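Local structure of esterase (Xanthomonas oryzae pv. oryzae, 3H2G) at residues A[112-118]-A[389-394]; A[146-150]-A[185-189]; A[168-174]-A[197-203]; A[324-328]-A[357-361]. The protein is an esterase that degrades rice cell walls and contributes to the virulence of the bacterium. All blocks are in the same frame, centred on the assembly; numbering follows the deposited sequence.

Interaction 1. Residues A[112-118]-A[389-394]; sequences RLASQGY and RDQLLD
The end of helix 108-114 and the turn after it are joined to the C-terminal helix 376-396 of this alpha/beta-hydrolase-type fold by two polar bonds, from Arg-389 and Tyr-118. Arg-389 NH1 donates to Arg-112 O at 2.9 Å, on a lone pair; the oxygen lies 5° out of the guanidinium plane. A bend at chi3 (66°) in the otherwise extended arginine brings the group there. The same plane takes in Asp-390 OD1, gripped side-on by Arg-389 NE and NH2, and NH2 has a salt bridge to Glu-38, which should fix the rotation of the guanidinium. Glu-38 also pairs with Arg-112, whose NE meets Glu-382; these carboxylates probably offset the two neighbouring positive charges. The first helix closes in a Schellman motif with Gly-117 as its C-prime residue: Tyr-118 N bonds to Leu-113 O and Gly-117 N to Ala-114 O. The turn leads toward strand 119-123 and sends the Tyr-118 side chain to the second helix. There Tyr-118 OH donates to Asp-394 OD1 at 2.6 Å, on the anti side of a carboxylate lying 29° from the ring plane. Leu-393 CB packs 3.9 Å from Tyr-118 CZ, and Leu-393 CD1 meets Leu-113 CD2 at 4.2 Å.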
loop_
_atom_site.group_PDB
_atom_site.type_symbol
_atom_site.label_atom_id
_atom_site.label_comp_id
_atom_site.label_asym_id
_atom_site.label_seq_id
_atom_site.Cartn_x
_atom_site.Cartn_y
_atom_site.Cartn_z
ATOM N N ARG A 112 -0.297 7.800 15.526
ATOM C CA ARG A 112 -1.738 7.971 15.372
ATOM C C ARG A 112 -2.590 6.733 15.613
ATOM O O ARG A 112 -3.748 6.845 16.002
ATOM C CB ARG A 112 -2.050 8.488 13.967
ATOM C CG ARG A 112 -1.316 9.752 13.581
ATOM C CD ARG A 112 -1.766 10.938 14.411
ATOM N NE ARG A 112 -1.135 12.167 13.940
ATOM C CZ ARG A 112 -1.483 13.387 14.332
ATOM N NH1 ARG A 112 -2.464 13.551 15.211
ATOM N NH2 ARG A 112 -0.858 14.445 13.831
ATOM N N LEU A 113 -2.025 5.556 15.373
ATOM C CA LEU A 113 -2.785 4.320 15.520
ATOM C C LEU A 113 -2.389 3.432 16.700
ATOM O O LEU A 113 -3.202 3.190 17.596
ATOM C CB LEU A 113 -2.706 3.532 14.209
ATOM C CG LEU A 113 -3.345 4.252 13.009
ATOM C CD1 LEU A 113 -3.039 3.500 11.728
ATOM C CD2 LEU A 113 -4.855 4.366 13.220
ATOM N N ALA A 114 -1.153 2.944 16.706
ATOM C CA ALA A 114 -0.700 2.081 17.795
ATOM C C ALA A 114 -0.784 2.798 19.140
ATOM O O ALA A 114 -1.089 2.182 20.164
ATOM C CB ALA A 114 0.734 1.617 17.540
ATOM N N SER A 115 -0.514 4.099 19.132
ATOM C CA SER A 115 -0.540 4.893 20.358
ATOM C C SER A 115 -1.953 5.046 20.900
ATOM O O SER A 115 -2.143 5.502 22.030
ATOM C CB SER A 115 0.041 6.279 20.101
ATOM O OG SER A 115 -0.834 7.039 19.284
ATOM N N GLN A 116 -2.939 4.676 20.089
ATOM C CA GLN A 116 -4.333 4.774 20.491
ATOM C C GLN A 116 -4.966 3.409 20.757
ATOM O O GLN A 116 -6.186 3.306 20.908
ATOM C CB GLN A 116 -5.139 5.524 19.426
ATOM C CG GLN A 116 -4.780 6.996 19.288
ATOM C CD GLN A 116 -4.871 7.760 20.602
ATOM O OE1 GLN A 116 -5.732 7.483 21.442
ATOM N NE2 GLN A 116 -3.991 8.741 20.777
ATOM N N GLY A 117 -4.146 2.363 20.796
ATOM C CA GLY A 117 -4.669 1.037 21.087
ATOM C C GLY A 117 -4.860 0.087 19.922
ATOM O O GLY A 117 -5.422 -0.993 20.093
ATOM N N TYR A 118 -4.412 0.479 18.736
ATOM C CA TYR A 118 -4.542 -0.383 17.570
ATOM C C TYR A 118 -3.303 -1.248 17.381
ATOM O O TYR A 118 -2.185 -0.741 17.361
ATOM C CB TYR A 118 -4.746 0.443 16.294
ATOM C CG TYR A 118 -6.084 1.133 16.187
ATOM C CD1 TYR A 118 -6.319 2.351 16.824
ATOM C CD2 TYR A 118 -7.120 0.565 15.444
ATOM C CE1 TYR A 118 -7.553 2.988 16.722
ATOM C CE2 TYR A 118 -8.361 1.192 15.339
ATOM C CZ TYR A 118 -8.568 2.402 15.979
ATOM O OH TYR A 118 -9.789 3.023 15.882
ATOM N N ARG A 389 -9.415 7.145 11.004
ATOM C CA ARG A 389 -9.423 6.630 12.370
ATOM C C ARG A 389 -10.592 7.271 13.114
ATOM O O ARG A 389 -11.399 6.584 13.743
ATOM C CB ARG A 389 -8.119 6.991 13.087
ATOM C CG ARG A 389 -8.068 6.569 14.553
ATOM C CD ARG A 389 -6.964 7.312 15.298
ATOM N NE ARG A 389 -7.256 8.743 15.389
ATOM C CZ ARG A 389 -6.389 9.668 15.793
ATOM N NH1 ARG A 389 -5.155 9.326 16.149
ATOM N NH2 ARG A 389 -6.759 10.939 15.841
ATOM N N ASP A 390 -10.678 8.595 13.032
ATOM C CA ASP A 390 -11.739 9.340 13.712
ATOM C C ASP A 390 -13.147 9.057 13.194
ATOM O O ASP A 390 -14.084 8.894 13.979
ATOM C CB ASP A 390 -11.495 10.849 13.603
ATOM C CG ASP A 390 -10.230 11.301 14.307
ATOM O OD1 ASP A 390 -9.633 10.504 15.058
ATOM O OD2 ASP A 390 -9.843 12.471 14.110
ATOM N N GLN A 391 -13.295 9.000 11.875
ATOM C CA GLN A 391 -14.606 8.789 11.267
ATOM C C GLN A 391 -15.102 7.358 11.113
ATOM O O GLN A 391 -16.315 7.134 11.070
ATOM C CB GLN A 391 -14.658 9.496 9.910
ATOM C CG GLN A 391 -14.714 11.017 10.030
ATOM C CD GLN A 391 -14.730 11.718 8.684
ATOM O OE1 GLN A 391 -15.347 11.241 7.732
ATOM N NE2 GLN A 391 -14.060 12.864 8.605
ATOM N N LEU A 392 -14.193 6.392 11.037
ATOM C CA LEU A 392 -14.613 5.001 10.873
ATOM C C LEU A 392 -14.009 3.995 11.849
ATOM O O LEU A 392 -14.738 3.309 12.558
ATOM C CB LEU A 392 -14.327 4.517 9.447
ATOM C CG LEU A 392 -14.664 3.039 9.181
ATOM C CD1 LEU A 392 -16.167 2.815 9.331
ATOM C CD2 LEU A 392 -14.205 2.641 7.785
ATOM N N LEU A 393 -12.683 3.894 11.869
ATOM C CA LEU A 393 -12.009 2.927 12.730
ATOM C C LEU A 393 -12.440 2.967 14.196
ATOM O O LEU A 393 -12.818 1.938 14.756
ATOM C CB LEU A 393 -10.489 3.097 12.634
ATOM C CG LEU A 393 -9.869 3.100 11.230
ATOM C CD1 LEU A 393 -8.352 3.111 11.369
ATOM C CD2 LEU A 393 -10.317 1.883 10.429
ATOM N N ASP A 394 -12.387 4.144 14.817
ATOM C CA ASP A 394 -12.773 4.265 16.223
ATOM C C ASP A 394 -14.196 3.780 16.470
ATOM O O ASP A 394 -14.477 3.147 17.485
ATOM C CB ASP A 394 -12.673 5.718 16.708
ATOM C CG ASP A 394 -11.242 6.179 16.919
ATOM O OD1 ASP A 394 -10.329 5.329 17.012
ATOM O OD2 ASP A 394 -11.037 7.406 17.011
#

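Interaction 2. Residues A[146-150]-A[185-189]; sequences SATID and TQREI
Thr-148 and Thr-185 are the residues of segments 146-150 and 185-189 whose CA atoms come nearest, 6.9 Å apart. The axes of these short helical segments come within 9.9 Å of each other at a signed crossing angle of -70°, steep enough to confine the contact to a few side chains from each helix. At the crossing Thr-185 OG1 lies against Thr-148 CB at 3.5 Å. The two hydroxyls are neighbours, yet each is turned back to its own helix: Thr-148 OG1 bonds to Glu-144 O and Thr-185 OG1 to Thr-181 O. In both threonines OG1 stands anti to the carbonyl carbon, beside the backbone N, the setting that lets it reach the carbonyl one turn earlier. Their methyls complete the meeting, Thr-148 CG2 and Thr-185 CG2 being 3.9 Å apart. Ile-149 carries the rest. Its CG1 slides past Thr-185 CG2 at 4.0 Å, while Ile-149 CD1 touches Glu-188 CG at 3.6 Å, crossing the aliphatic part of the glutamate at about a right angle. Ile-189 CG1 lies 4.1 Å from the same Ile-149 CD1. One turn before Ile-149, Ala-145 extends the interface onto Thr-185 and Glu-188. Helices 141-162 and 177-192 both flank the central sheet, with Thr-185 resting on Leu-172 of strand 169-175 and Ile-149 and Ile-189 on Phe-197, just ahead of strand 198-205.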
loop_
_atom_site.group_PDB
_atom_site.type_symbol
_atom_site.label_atom_id
_atom_site.label_comp_id
_atom_site.label_asym_id
_atom_site.label_seq_id
_atom_site.Cartn_x
_atom_site.Cartn_y
_atom_site.Cartn_z
ATOM N N SER A 146 -2.397 -11.853 -0.383
ATOM C CA SER A 146 -1.854 -13.053 0.247
ATOM C C SER A 146 -0.747 -12.716 1.241
ATOM O O SER A 146 -0.677 -13.298 2.323
ATOM C CB SER A 146 -1.339 -14.039 -0.811
ATOM O OG SER A 146 -0.254 -13.510 -1.557
ATOM N N ALA A 147 0.110 -11.769 0.878
ATOM C CA ALA A 147 1.201 -11.365 1.757
ATOM C C ALA A 147 0.657 -10.700 3.019
ATOM O O ALA A 147 1.153 -10.935 4.118
ATOM C CB ALA A 147 2.138 -10.409 1.022
ATOM N N THR A 148 -0.366 -9.867 2.854
ATOM C CA THR A 148 -0.969 -9.173 3.987
ATOM C C THR A 148 -1.696 -10.151 4.908
ATOM O O THR A 148 -1.538 -10.111 6.132
ATOM C CB THR A 148 -1.954 -8.097 3.504
ATOM O OG1 THR A 148 -1.243 -7.131 2.717
ATOM C CG2 THR A 148 -2.596 -7.387 4.687
ATOM N N ILE A 149 -2.493 -11.030 4.314
ATOM C CA ILE A 149 -3.236 -12.020 5.080
ATOM C C ILE A 149 -2.295 -12.919 5.884
ATOM O O ILE A 149 -2.512 -13.155 7.070
ATOM C CB ILE A 149 -4.109 -12.875 4.139
ATOM C CG1 ILE A 149 -5.293 -12.032 3.649
ATOM C CG2 ILE A 149 -4.577 -14.139 4.845
ATOM C CD1 ILE A 149 -6.041 -12.630 2.462
ATOM N N ASP A 150 -1.239 -13.401 5.243
ATOM C CA ASP A 150 -0.293 -14.279 5.918
ATOM C C ASP A 150 0.544 -13.557 6.972
ATOM O O ASP A 150 1.016 -14.176 7.927
ATOM C CB ASP A 150 0.579 -14.979 4.872
ATOM C CG ASP A 150 -0.210 -15.999 4.063
ATOM O OD1 ASP A 150 0.276 -16.466 3.012
ATOM O OD2 ASP A 150 -1.334 -16.339 4.494
ATOM N N THR A 185 -6.958 -6.839 -0.218
ATOM C CA THR A 185 -6.998 -7.733 0.936
ATOM C C THR A 185 -8.438 -7.827 1.445
ATOM O O THR A 185 -8.911 -8.901 1.826
ATOM C CB THR A 185 -6.079 -7.213 2.068
ATOM O OG1 THR A 185 -4.727 -7.140 1.590
ATOM C CG2 THR A 185 -6.139 -8.140 3.274
ATOM N N GLN A 186 -9.139 -6.699 1.449
ATOM C CA GLN A 186 -10.525 -6.686 1.900
ATOM C C GLN A 186 -11.380 -7.578 1.003
ATOM O O GLN A 186 -12.201 -8.358 1.482
ATOM C CB GLN A 186 -11.082 -5.265 1.868
ATOM C CG GLN A 186 -12.579 -5.206 2.120
ATOM C CD GLN A 186 -13.147 -3.812 1.963
ATOM O OE1 GLN A 186 -12.435 -2.871 1.605
ATOM N NE2 GLN A 186 -14.444 -3.673 2.223
ATOM N N ARG A 187 -11.187 -7.456 -0.304
ATOM C CA ARG A 187 -11.953 -8.251 -1.252
ATOM C C ARG A 187 -11.737 -9.747 -1.034
ATOM O O ARG A 187 -12.687 -10.528 -1.067
ATOM C CB ARG A 187 -11.571 -7.878 -2.690
ATOM C CG ARG A 187 -12.401 -8.607 -3.744
ATOM C CD ARG A 187 -12.035 -8.181 -5.156
ATOM N NE ARG A 187 -10.651 -8.512 -5.487
ATOM C CZ ARG A 187 -10.101 -8.299 -6.678
ATOM N NH1 ARG A 187 -10.821 -7.753 -7.652
ATOM N NH2 ARG A 187 -8.837 -8.632 -6.897
ATOM N N GLU A 188 -10.487 -10.135 -0.803
ATOM C CA GLU A 188 -10.140 -11.540 -0.592
ATOM C C GLU A 188 -10.716 -12.110 0.702
ATOM O O GLU A 188 -11.235 -13.227 0.717
ATOM C CB GLU A 188 -8.616 -11.702 -0.602
ATOM C CG GLU A 188 -8.110 -13.128 -0.385
ATOM C CD GLU A 188 -8.608 -14.106 -1.436
ATOM O OE1 GLU A 188 -8.902 -13.676 -2.572
ATOM O OE2 GLU A 188 -8.688 -15.313 -1.126
ATOM N N ILE A 189 -10.628 -11.348 1.788
ATOM C CA ILE A 189 -11.155 -11.814 3.064
ATOM C C ILE A 189 -12.674 -11.973 2.994
ATOM O O ILE A 189 -13.221 -12.985 3.433
ATOM C CB ILE A 189 -10.771 -10.846 4.209
ATOM C CG1 ILE A 189 -9.253 -10.902 4.439
ATOM C CG2 ILE A 189 -11.521 -11.216 5.485
ATOM C CD1 ILE A 189 -8.747 -9.951 5.519
#

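Interaction 3. Residues A[168-174]-A[197-203]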
loop_
_atom_site.group_PDB
_atom_site.type_symbol
_atom_site.label_atom_id
_atom_site.label_comp_id
_atom_site.label_asym_id
_atom_site.label_seq_id
_atom_site.Cartn_x
_atom_site.Cartn_y
_atom_site.Cartn_z
ATOM N N GLY A 168 -10.719 -9.497 18.629
ATOM C CA GLY A 168 -11.244 -10.394 17.618
ATOM C C GLY A 168 -11.644 -9.593 16.393
ATOM O O GLY A 168 -11.790 -10.136 15.297
ATOM N N LYS A 169 -11.819 -8.288 16.576
ATOM C CA LYS A 169 -12.194 -7.420 15.469
ATOM C C LYS A 169 -10.972 -7.124 14.609
ATOM O O LYS A 169 -9.875 -6.897 15.123
ATOM C CB LYS A 169 -12.798 -6.115 15.993
ATOM C CG LYS A 169 -14.084 -6.317 16.789
ATOM C CD LYS A 169 -14.723 -4.993 17.156
ATOM C CE LYS A 169 -15.905 -5.188 18.103
ATOM N NZ LYS A 169 -16.984 -6.021 17.516
ATOM N N VAL A 170 -11.173 -7.135 13.295
ATOM C CA VAL A 170 -10.093 -6.880 12.352
ATOM C C VAL A 170 -10.429 -5.690 11.462
ATOM O O VAL A 170 -11.582 -5.479 11.091
ATOM C CB VAL A 170 -9.841 -8.120 11.464
ATOM C CG1 VAL A 170 -8.716 -7.847 10.474
ATOM C CG2 VAL A 170 -9.510 -9.314 12.342
ATOM N N MET A 171 -9.409 -4.912 11.126
ATOM C CA MET A 171 -9.586 -3.748 10.275
ATOM C C MET A 171 -8.455 -3.702 9.264
ATOM O O MET A 171 -7.434 -4.371 9.431
ATOM C CB MET A 171 -9.579 -2.472 11.114
ATOM C CG MET A 171 -10.700 -2.404 12.132
ATOM S SD MET A 171 -10.634 -0.859 13.041
ATOM C CE MET A 171 -11.595 -1.277 14.507
ATOM N N LEU A 172 -8.644 -2.911 8.216
ATOM C CA LEU A 172 -7.641 -2.778 7.173
ATOM C C LEU A 172 -7.490 -1.334 6.730
ATOM O O LEU A 172 -8.451 -0.568 6.732
ATOM C CB LEU A 172 -8.033 -3.610 5.947
ATOM C CG LEU A 172 -8.085 -5.131 6.078
ATOM C CD1 LEU A 172 -8.748 -5.730 4.842
ATOM C CD2 LEU A 172 -6.670 -5.671 6.255
ATOM N N SER A 173 -6.272 -0.974 6.347
ATOM C CA SER A 173 -5.989 0.356 5.830
ATOM C C SER A 173 -4.654 0.280 5.097
ATOM O O SER A 173 -3.956 -0.732 5.169
ATOM C CB SER A 173 -5.927 1.392 6.955
ATOM O OG SER A 173 -5.897 2.705 6.412
ATOM N N GLY A 174 -4.314 1.344 4.384
ATOM C CA GLY A 174 -3.071 1.378 3.637
ATOM C C GLY A 174 -3.038 2.660 2.832
ATOM O O GLY A 174 -4.086 3.238 2.537
ATOM N N PHE A 197 -11.087 -13.948 9.819
ATOM C CA PHE A 197 -10.893 -12.524 10.089
ATOM C C PHE A 197 -12.225 -11.788 10.170
ATOM O O PHE A 197 -12.899 -11.610 9.153
ATOM C CB PHE A 197 -10.050 -11.891 8.979
ATOM C CG PHE A 197 -8.688 -12.498 8.832
ATOM C CD1 PHE A 197 -7.676 -12.194 9.737
ATOM C CD2 PHE A 197 -8.415 -13.376 7.790
ATOM C CE1 PHE A 197 -6.405 -12.757 9.604
ATOM C CE2 PHE A 197 -7.147 -13.945 7.649
ATOM C CZ PHE A 197 -6.143 -13.632 8.561
ATOM N N HIS A 198 -12.599 -11.360 11.372
ATOM C CA HIS A 198 -13.845 -10.626 11.569
ATOM C C HIS A 198 -13.583 -9.178 11.178
ATOM O O HIS A 198 -13.255 -8.341 12.017
ATOM C CB HIS A 198 -14.295 -10.718 13.035
ATOM C CG HIS A 198 -15.518 -9.911 13.347
ATOM N ND1 HIS A 198 -16.498 -9.651 12.411
ATOM C CD2 HIS A 198 -15.944 -9.345 14.502
ATOM C CE1 HIS A 198 -17.473 -8.961 12.976
ATOM N NE2 HIS A 198 -17.162 -8.763 14.245
ATOM N N LEU A 199 -13.733 -8.903 9.887
ATOM C CA LEU A 199 -13.492 -7.580 9.328
ATOM C C LEU A 199 -14.638 -6.619 9.637
ATOM O O LEU A 199 -15.775 -6.841 9.218
ATOM C CB LEU A 199 -13.295 -7.720 7.816
ATOM C CG LEU A 199 -12.718 -6.559 7.008
ATOM C CD1 LEU A 199 -11.361 -6.143 7.569
ATOM C CD2 LEU A 199 -12.579 -7.004 5.558
ATOM N N VAL A 200 -14.338 -5.547 10.367
ATOM C CA VAL A 200 -15.361 -4.574 10.739
ATOM C C VAL A 200 -15.158 -3.185 10.141
ATOM O O VAL A 200 -16.036 -2.331 10.246
ATOM C CB VAL A 200 -15.462 -4.432 12.273
ATOM C CG1 VAL A 200 -15.869 -5.760 12.891
ATOM C CG2 VAL A 200 -14.133 -3.959 12.845
ATOM N N ALA A 201 -14.011 -2.960 9.508
ATOM C CA ALA A 201 -13.727 -1.663 8.909
ATOM C C ALA A 201 -12.554 -1.726 7.942
ATOM O O ALA A 201 -11.572 -2.427 8.183
ATOM C CB ALA A 201 -13.431 -0.635 10.003
ATOM N N SER A 202 -12.669 -0.982 6.849
ATOM C CA SER A 202 -11.619 -0.918 5.842
ATOM C C SER A 202 -11.502 0.541 5.424
ATOM O O SER A 202 -12.508 1.179 5.113
ATOM C CB SER A 202 -11.985 -1.772 4.627
ATOM O OG SER A 202 -10.970 -1.702 3.640
ATOM N N ALA A 203 -10.283 1.071 5.423
ATOM C CA ALA A 203 -10.074 2.465 5.042
ATOM C C ALA A 203 -8.888 2.654 4.099
ATOM O O ALA A 203 -7.825 3.132 4.509
ATOM C CB ALA A 203 -9.890 3.333 6.299
HETATM O O HOH W 1 -11.231 -12.204 13.672
HETATM O O HOH W 2 -19.017 -6.437 15.490
#
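Phe-197 turns a ring edge to Val-170 CG2, which also lies 4.3 Å from Phe-197 CB. The His-198 ring has Val-200 CG1 on one face, 3.5 Å above the plane and offset toward the rim. One water bridges Gly-168 O and His-198 N; a second links Lys-169 NZ, weakly, with His-198 NE2. Four backbone bonds join these parallel strands of a beta-alpha-beta crossover: Val-170 N to His-198 O (2.7 Å), Val-200 N to Val-170 O, Leu-172 N to Ala-201 O and Ala-203 N to Leu-172 O. Val-170 pairs with Leu-199 and Leu-172 with Ser-202, so one residue on the first strand, Met-171, faces two, Val-200 and Ala-201, on the second, as in a beta bulge. The Leu-199 and Leu-172 side chains cross at about a right angle, Leu-199 CD1 3.7 Å from Leu-172 CG; Met-171 CG packs on Val-200 CG2 and Ala-201 CB. With OG anti to the backbone N (chi1 -169°), Ser-173 OG donates to Ala-203 O at 2.7 Å. Buried Ala-201 N, at the bulge, has no partner in the model, but bonds on both sides of it continue as far as Ser-173, just before Gly-174, the first residue of a probable nucleophile elbow.

Interaction 4. Residues A[324-328]-A[357-361]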
loop_
_atom_site.group_PDB
_atom_site.type_symbol
_atom_site.label_atom_id
_atom_site.label_comp_id
_atom_site.label_asym_id
_atom_site.label_seq_id
_atom_site.Cartn_x
_atom_site.Cartn_y
_atom_site.Cartn_z
ATOM N N PRO A 324 -18.498 -4.611 -1.910
ATOM C CA PRO A 324 -17.934 -4.588 -0.556
ATOM C C PRO A 324 -19.016 -4.760 0.507
ATOM O O PRO A 324 -20.068 -4.119 0.443
ATOM C CB PRO A 324 -17.258 -3.218 -0.485
ATOM C CG PRO A 324 -16.898 -2.938 -1.922
ATOM C CD PRO A 324 -18.148 -3.381 -2.641
ATOM N N GLN A 325 -18.751 -5.632 1.477
ATOM C CA GLN A 325 -19.701 -5.909 2.550
ATOM C C GLN A 325 -19.311 -5.208 3.852
ATOM O O GLN A 325 -20.156 -4.940 4.706
ATOM C CB GLN A 325 -19.780 -7.420 2.794
ATOM C CG GLN A 325 -20.849 -7.839 3.792
ATOM C CD GLN A 325 -22.221 -8.018 3.153
ATOM O OE1 GLN A 325 -22.452 -7.608 2.012
ATOM N NE2 GLN A 325 -23.142 -8.628 3.896
ATOM N N THR A 326 -18.024 -4.917 3.994
ATOM C CA THR A 326 -17.500 -4.262 5.191
ATOM C C THR A 326 -17.636 -2.741 5.141
ATOM O O THR A 326 -17.453 -2.133 4.085
ATOM C CB THR A 326 -15.997 -4.581 5.366
ATOM O OG1 THR A 326 -15.813 -5.999 5.431
ATOM C CG2 THR A 326 -15.450 -3.940 6.640
ATOM N N PRO A 327 -17.978 -2.107 6.279
ATOM C CA PRO A 327 -18.094 -0.646 6.264
ATOM C C PRO A 327 -16.743 -0.135 5.763
ATOM O O PRO A 327 -15.699 -0.464 6.328
ATOM C CB PRO A 327 -18.342 -0.311 7.727
ATOM C CG PRO A 327 -19.192 -1.466 8.174
ATOM C CD PRO A 327 -18.469 -2.660 7.554
ATOM N N THR A 328 -16.766 0.657 4.699
ATOM C CA THR A 328 -15.530 1.143 4.105
ATOM C C THR A 328 -15.513 2.650 3.906
ATOM O O THR A 328 -16.534 3.258 3.595
ATOM C CB THR A 328 -15.309 0.459 2.738
ATOM O OG1 THR A 328 -15.403 -0.961 2.902
ATOM C CG2 THR A 328 -13.940 0.803 2.164
ATOM N N ASN A 357 -23.807 -0.372 -0.576
ATOM C CA ASN A 357 -23.877 1.013 -0.120
ATOM C C ASN A 357 -22.977 1.142 1.109
ATOM O O ASN A 357 -23.118 2.070 1.903
ATOM C CB ASN A 357 -25.316 1.384 0.254
ATOM C CG ASN A 357 -25.721 0.856 1.621
ATOM O OD1 ASN A 357 -25.653 -0.347 1.885
ATOM N ND2 ASN A 357 -26.146 1.759 2.501
ATOM N N GLN A 358 -22.042 0.207 1.247
ATOM C CA GLN A 358 -21.128 0.180 2.386
ATOM C C GLN A 358 -19.909 1.082 2.260
ATOM O O GLN A 358 -19.144 1.226 3.215
ATOM C CB GLN A 358 -20.644 -1.253 2.629
ATOM C CG GLN A 358 -21.747 -2.223 3.001
ATOM C CD GLN A 358 -22.393 -1.865 4.320
ATOM O OE1 GLN A 358 -21.762 -1.943 5.375
ATOM N NE2 GLN A 358 -23.656 -1.460 4.268
ATOM N N VAL A 359 -19.725 1.700 1.098
ATOM C CA VAL A 359 -18.549 2.534 0.890
ATOM C C VAL A 359 -18.801 4.034 0.776
ATOM O O VAL A 359 -19.609 4.483 -0.035
ATOM C CB VAL A 359 -17.780 2.077 -0.370
ATOM C CG1 VAL A 359 -16.407 2.733 -0.409
ATOM C CG2 VAL A 359 -17.658 0.551 -0.380
ATOM N N ALA A 360 -18.085 4.800 1.593
ATOM C CA ALA A 360 -18.191 6.252 1.596
ATOM C C ALA A 360 -16.851 6.853 1.189
ATOM O O ALA A 360 -15.846 6.150 1.083
ATOM C CB ALA A 360 -18.591 6.752 2.978
ATOM N N LEU A 361 -16.840 8.161 0.974
ATOM C CA LEU A 361 -15.632 8.859 0.568
ATOM C C LEU A 361 -15.408 10.121 1.391
ATOM O O LEU A 361 -16.357 10.798 1.784
ATOM C CB LEU A 361 -15.735 9.236 -0.911
ATOM C CG LEU A 361 -14.694 10.202 -1.479
ATOM C CD1 LEU A 361 -13.320 9.555 -1.443
ATOM C CD2 LEU A 361 -15.072 10.578 -2.903
#
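Thr-328 and Gln-358 begin the backbone pairing that joins the edge strand 359-363 to strand 328-332. Thr-328 N donates to Gln-358 O at 2.9 Å and Ala-360 N to Thr-328 O at 3.0 Å, both nearly straight at 167°. This is parallel pairing, Thr-328 opposite Val-359, and Val-359 CA adds a C-H...O contact to the same Thr-328 O. Apolar contacts lie on the side of the sheet to which Thr-328 and Val-359 point. The two side chains run side by side, Thr-328 CB 3.9 Å from Val-359 CG2. Pro-324 comes across at about a right angle, its CB 3.8 Å from Val-359 CG2, and Phe-351 of helix 342-353 touches both Pro-324 and Val-359. Polar side chains shape the loop before the strand. Thr-328 OG1 donates to Thr-326 O at 2.6 Å, from above the carbonyl plane, and also takes a bond from Gln-186 NE2. Glu-190 holds Gln-325 N and Thr-326 OG1. Gln-358 contributes mostly its methylenes: folded at chi2 (-64°), it lays CB 3.6 Å from Thr-326 O and CG 3.6 Å from Pro-324 O, and the side chain runs alongside Pro-327, pointing the same way, with Gln-358 OE1 3.8 Å from Pro-327 CG. Its NE2 turns to Asn-357 OD1 in a weak bond. The loop is thus held by an internal bond and by Gln-186 and Glu-190 of helix 177-192, whereas across to 357-361 the contact combines two nearly straight backbone bonds, the patch of Pro-324, Thr-328 and Val-359, and the folded methylenes of Gln-358.

In the fold
From the N terminus, segment 112-118 opens the widest loop, which interaction 1 closes only at the C-terminal helix; the other three contacts nest inside it. Interactions 2 and 3 cross: 146-150 and 168-174 come first, then 185-189 closes interaction 2 and 197-203 closes interaction 3, so that helices 141-162 and 177-192 and two central strands interlock. Interaction 4 follows in series and adds the last two strands to the same sheet. Gln-186 of interaction 2 ties both strand contacts to helix 177-192. The C-terminal helix packs back on the sheet, Leu-393 against Met-171 of interaction 3 and Leu-392 against Pro-327 of interaction 4.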